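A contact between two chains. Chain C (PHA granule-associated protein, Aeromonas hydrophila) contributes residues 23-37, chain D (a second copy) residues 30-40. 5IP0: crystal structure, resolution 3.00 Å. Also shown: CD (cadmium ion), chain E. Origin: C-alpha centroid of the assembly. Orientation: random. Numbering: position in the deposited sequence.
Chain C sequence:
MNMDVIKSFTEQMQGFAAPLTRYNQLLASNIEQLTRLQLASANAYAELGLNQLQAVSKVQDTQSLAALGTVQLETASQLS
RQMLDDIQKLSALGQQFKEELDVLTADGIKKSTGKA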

# COMPACT_ATOMS: atom_id res chain seq x y z
N TYR C 23 -2.64 -12.99 -1.14
CA TYR C 23 -1.34 -12.35 -0.91
C TYR C 23 -1.45 -10.83 -0.84
O TYR C 23 -0.83 -10.19 0.03
CB TYR C 23 -0.38 -12.75 -2.03
CG TYR C 23 0.84 -11.88 -2.10
CD1 TYR C 23 1.76 -11.88 -1.06
CD2 TYR C 23 1.10 -11.06 -3.20
CE1 TYR C 23 2.87 -11.10 -1.09
CE2 TYR C 23 2.23 -10.27 -3.24
CZ TYR C 23 3.11 -10.29 -2.17
OH TYR C 23 4.25 -9.53 -2.14
N ASN C 24 -2.20 -10.22 -1.76
CA ASN C 24 -2.38 -8.78 -1.65
C ASN C 24 -3.10 -8.41 -0.36
O ASN C 24 -2.78 -7.40 0.27
CB ASN C 24 -3.10 -8.25 -2.89
CG ASN C 24 -2.23 -8.33 -4.14
OD1 ASN C 24 -2.49 -9.12 -5.03
ND2 ASN C 24 -1.20 -7.48 -4.21
N GLN C 25 -4.01 -9.28 0.07
CA GLN C 25 -4.74 -9.05 1.32
C GLN C 25 -3.81 -9.11 2.53
O GLN C 25 -3.88 -8.25 3.41
CB GLN C 25 -5.85 -10.08 1.45
CG GLN C 25 -6.98 -9.90 0.46
CD GLN C 25 -7.79 -8.66 0.74
OE1 GLN C 25 -7.80 -8.16 1.87
NE2 GLN C 25 -8.48 -8.17 -0.28
N LEU C 26 -2.97 -10.15 2.62
CA LEU C 26 -1.98 -10.20 3.70
C LEU C 26 -1.07 -8.98 3.71
O LEU C 26 -0.76 -8.42 4.77
CB LEU C 26 -1.16 -11.48 3.59
CG LEU C 26 -0.14 -11.85 4.67
CD1 LEU C 26 -0.63 -11.65 6.10
CD2 LEU C 26 0.29 -13.28 4.41
N LEU C 27 -0.61 -8.56 2.52
CA LEU C 27 0.23 -7.36 2.38
C LEU C 27 -0.43 -6.14 3.02
O LEU C 27 0.13 -5.48 3.91
CB LEU C 27 0.48 -7.10 0.89
CG LEU C 27 1.85 -6.71 0.37
CD1 LEU C 27 2.91 -7.45 1.17
CD2 LEU C 27 1.97 -7.05 -1.13
N ALA C 28 -1.63 -5.81 2.52
CA ALA C 28 -2.34 -4.64 3.02
C ALA C 28 -2.67 -4.79 4.50
O ALA C 28 -2.57 -3.83 5.28
CB ALA C 28 -3.60 -4.41 2.18
N SER C 29 -3.05 -6.00 4.89
CA SER C 29 -3.33 -6.33 6.28
C SER C 29 -2.19 -5.91 7.18
O SER C 29 -2.39 -5.24 8.21
CB SER C 29 -3.59 -7.84 6.39
OG SER C 29 -3.53 -8.32 7.72
N ASN C 30 -0.97 -6.30 6.81
CA ASN C 30 0.19 -5.97 7.63
C ASN C 30 0.45 -4.48 7.63
O ASN C 30 0.77 -3.91 8.69
CB ASN C 30 1.41 -6.75 7.14
CG ASN C 30 1.36 -8.19 7.59
OD1 ASN C 30 1.39 -8.48 8.78
ND2 ASN C 30 1.21 -9.09 6.63
N ILE C 31 0.28 -3.81 6.48
CA ILE C 31 0.45 -2.36 6.46
C ILE C 31 -0.45 -1.69 7.50
O ILE C 31 -0.02 -0.84 8.29
CB ILE C 31 0.17 -1.79 5.06
CG1 ILE C 31 1.10 -2.39 4.01
CG2 ILE C 31 0.33 -0.27 5.07
CD1 ILE C 31 1.00 -1.67 2.71
N GLU C 32 -1.73 -2.09 7.52
CA GLU C 32 -2.71 -1.51 8.43
C GLU C 32 -2.30 -1.71 9.88
O GLU C 32 -2.19 -0.74 10.64
CB GLU C 32 -4.07 -2.14 8.19
CG GLU C 32 -4.87 -1.73 6.96
CD GLU C 32 -6.30 -2.28 7.02
OE1 GLU C 32 -6.90 -2.32 8.13
OE2 GLU C 32 -6.80 -2.74 5.96
N GLN C 33 -2.07 -2.98 10.28
CA GLN C 33 -1.65 -3.27 11.66
C GLN C 33 -0.43 -2.45 12.08
O GLN C 33 -0.39 -1.92 13.20
CB GLN C 33 -1.33 -4.75 11.83
CG GLN C 33 -2.52 -5.60 12.14
CD GLN C 33 -2.33 -7.04 11.73
OE1 GLN C 33 -2.20 -7.35 10.55
NE2 GLN C 33 -2.34 -7.94 12.72
N LEU C 34 0.58 -2.35 11.21
CA LEU C 34 1.75 -1.56 11.55
C LEU C 34 1.39 -0.11 11.78
O LEU C 34 1.83 0.50 12.75
CB LEU C 34 2.80 -1.67 10.45
CG LEU C 34 3.63 -2.94 10.42
CD1 LEU C 34 4.36 -2.99 9.15
CD2 LEU C 34 4.60 -2.76 11.53
N THR C 35 0.54 0.46 10.91
CA THR C 35 0.09 1.83 11.12
C THR C 35 -0.60 1.99 12.48
O THR C 35 -0.29 2.92 13.23
CB THR C 35 -0.83 2.27 10.00
OG1 THR C 35 -0.16 2.05 8.75
CG2 THR C 35 -1.12 3.74 10.12
N ARG C 36 -1.53 1.10 12.81
CA ARG C 36 -2.16 1.22 14.12
C ARG C 36 -1.13 1.13 15.24
O ARG C 36 -1.30 1.73 16.31
CB ARG C 36 -3.26 0.15 14.31
CG ARG C 36 -4.35 0.09 13.22
CD ARG C 36 -4.87 -1.35 13.08
NE ARG C 36 -5.59 -1.56 11.83
CZ ARG C 36 -6.92 -1.47 11.73
NH1 ARG C 36 -7.67 -1.20 12.80
NH2 ARG C 36 -7.51 -1.67 10.56
N LEU C 37 -0.03 0.38 15.01
CA LEU C 37 1.06 0.32 15.99
C LEU C 37 1.79 1.65 16.11
O LEU C 37 2.17 2.07 17.21
CB LEU C 37 2.04 -0.78 15.60
CG LEU C 37 2.25 -1.90 16.61
CD1 LEU C 37 3.44 -2.75 16.17
CD2 LEU C 37 2.47 -1.32 18.00
N ASN D 30 -5.87 8.08 6.95
CA ASN D 30 -5.61 8.17 5.52
C ASN D 30 -4.65 7.12 5.02
O ASN D 30 -4.81 6.63 3.90
CB ASN D 30 -5.08 9.54 5.15
CG ASN D 30 -6.17 10.51 4.93
OD1 ASN D 30 -6.54 11.24 5.83
ND2 ASN D 30 -6.74 10.48 3.74
N ILE D 31 -3.64 6.75 5.81
CA ILE D 31 -2.76 5.64 5.44
C ILE D 31 -3.60 4.39 5.24
O ILE D 31 -3.45 3.65 4.26
CB ILE D 31 -1.67 5.44 6.49
CG1 ILE D 31 -0.71 6.62 6.45
CG2 ILE D 31 -0.92 4.19 6.20
CD1 ILE D 31 0.36 6.57 7.51
N GLU D 32 -4.51 4.14 6.18
CA GLU D 32 -5.41 3.01 6.07
C GLU D 32 -6.22 3.05 4.78
O GLU D 32 -6.35 2.04 4.07
CB GLU D 32 -6.33 2.99 7.27
CG GLU D 32 -6.66 1.62 7.71
CD GLU D 32 -7.55 1.63 8.91
OE1 GLU D 32 -7.82 2.74 9.41
OE2 GLU D 32 -7.98 0.53 9.33
N GLN D 33 -6.82 4.21 4.46
CA GLN D 33 -7.68 4.29 3.29
C GLN D 33 -6.90 4.16 2.00
O GLN D 33 -7.34 3.50 1.07
CB GLN D 33 -8.51 5.57 3.30
CG GLN D 33 -9.57 5.57 4.38
CD GLN D 33 -10.45 6.79 4.33
OE1 GLN D 33 -11.08 7.04 3.31
NE2 GLN D 33 -10.51 7.56 5.43
N LEU D 34 -5.73 4.81 1.93
CA LEU D 34 -4.87 4.64 0.76
C LEU D 34 -4.48 3.19 0.57
O LEU D 34 -4.54 2.66 -0.54
CB LEU D 34 -3.64 5.53 0.89
CG LEU D 34 -3.98 7.01 0.71
CD1 LEU D 34 -2.84 7.90 1.09
CD2 LEU D 34 -4.35 7.26 -0.72
N THR D 35 -4.09 2.52 1.66
CA THR D 35 -3.76 1.10 1.58
C THR D 35 -4.91 0.30 0.99
O THR D 35 -4.72 -0.51 0.07
CB THR D 35 -3.40 0.56 2.96
OG1 THR D 35 -2.34 1.35 3.51
CG2 THR D 35 -2.95 -0.87 2.88
N ARG D 36 -6.13 0.53 1.48
CA ARG D 36 -7.27 -0.23 0.99
C ARG D 36 -7.59 0.08 -0.46
O ARG D 36 -8.05 -0.79 -1.21
CB ARG D 36 -8.46 0.03 1.89
CG ARG D 36 -8.36 -0.71 3.20
CD ARG D 36 -9.28 -0.13 4.24
NE ARG D 36 -9.11 -0.73 5.55
CZ ARG D 36 -9.62 -0.23 6.66
NH1 ARG D 36 -10.32 0.89 6.62
NH2 ARG D 36 -9.42 -0.84 7.82
N LEU D 37 -7.43 1.34 -0.86
CA LEU D 37 -7.64 1.69 -2.25
C LEU D 37 -6.66 0.96 -3.16
O LEU D 37 -7.06 0.43 -4.21
CB LEU D 37 -7.53 3.21 -2.38
CG LEU D 37 -7.79 3.89 -3.70
CD1 LEU D 37 -8.98 3.32 -4.36
CD2 LEU D 37 -8.02 5.31 -3.36
N GLN D 38 -5.38 0.90 -2.76
CA GLN D 38 -4.36 0.17 -3.52
C GLN D 38 -4.66 -1.31 -3.59
O GLN D 38 -4.52 -1.92 -4.66
CB GLN D 38 -2.97 0.39 -2.92
CG GLN D 38 -1.81 -0.34 -3.69
CD GLN D 38 -1.43 0.28 -5.04
OE1 GLN D 38 -0.42 0.98 -5.18
NE2 GLN D 38 -2.25 0.01 -6.06
N LEU D 39 -5.06 -1.92 -2.47
CA LEU D 39 -5.44 -3.32 -2.49
C LEU D 39 -6.59 -3.57 -3.45
O LEU D 39 -6.58 -4.55 -4.20
CB LEU D 39 -5.79 -3.80 -1.08
CG LEU D 39 -6.46 -5.16 -0.91
CD1 LEU D 39 -5.73 -6.24 -1.65
CD2 LEU D 39 -6.52 -5.52 0.56
N ALA D 40 -7.59 -2.70 -3.45
CA ALA D 40 -8.71 -2.86 -4.38
C ALA D 40 -8.24 -2.80 -5.82
O ALA D 40 -8.64 -3.63 -6.65
CB ALA D 40 -9.75 -1.78 -4.12
CD CD E . -9.13 1.87 11.44

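The most unusual feature of this contact is a knot of like and unlike charges where the two copies meet around residue 32. C:Glu32 OE1 lies 3.3 Å from D:Glu32 OE2, a pair of acceptors that cannot bond to each other as carboxylates, and C:Arg36 NH2 lies 3.4 Å from D:Arg36 NH2, a pair of donors. Each like-charged approach is offset by opposite charges nearby. D:Arg36 binds the carboxylate of C:Glu32 through two hydrogen bonds, NH2 to OE1 at 2.9 Å with an angle of 140° at the hydrogen, and NE to OE2 at 3.1 Å with an angle of 155°. The guanidinium thus offers two nitrogens along one edge to both carboxylate oxygens, and C:Glu32 OE1 accordingly lies near its plane.

Salt bridges within each chain complete the cluster. C:Arg36 NH2 donates to C:Glu32 OE1 at 2.6 Å, with an angle of 149°, and D:Arg36 NH2 stands 2.5 Å from D:Glu32 OE2; both follow from the i to i+4 spacing, which puts residues 32 and 36 one helical turn apart. Across the chains, C:Arg36 NH2 also comes within 2.6 Å of D:Glu32 OE2, approached obliquely to the guanidinium plane. The arrangement is not strictly symmetric: chi1 is -75° in C:Glu32 but -145°, between wells, in D:Glu32. The latter carboxylate also binds the cadmium ion, with OE1 2.6 Å and OE2 2.8 Å from CD, so OE2 faces both the metal and the arginines. At 3.00 Å resolution, the shortest of these distances should be read with some caution.

The backbone explains why these residues meet. The helices run antiparallel, at 178° between their N-to-C directions, with axes 9.6 Å apart at closest approach. The register pairs C:Glu32 with D:Glu32, their CA atoms 5.8 Å apart, and so brings identical side chains together. For both glutamates and both arginines the CA-to-CB bond points sideways, and it is the end of the side chain that comes nearer the other helix.

Beside this polar cluster, each threonine packs against the isoleucine of the partner. C:Thr35 OG1 is 3.4 Å from D:Ile31 CG2, and C:Ile31 CG2 is 3.5 Å from D:Thr35 OG1, a nearly equivalent pair. The hydroxyls are already engaged within their own helices: C:Thr35 OG1 donates to C:Ile31 O at 2.9 Å, and D:Thr35 OG1 to D:Ile31 O at 2.7 Å. Both threonines adopt the m rotamer, which suits this bond one turn back.

Toward the start of the chain C stretch the contact becomes apolar. D:Leu39, with chi1 t and chi2 p, has the largest covered area, 99 Å² of the 552 Å² buried in total. Its CD2 reaches C:Ala28 CB at 3.5 Å, and its CD1 reaches C:Asn24 CB at 3.5 Å. C:Ala28 CB also meets D:Thr35 CG2 at 3.7 Å. The amide of C:Asn24 is hydrogen-bonded elsewhere in the structure.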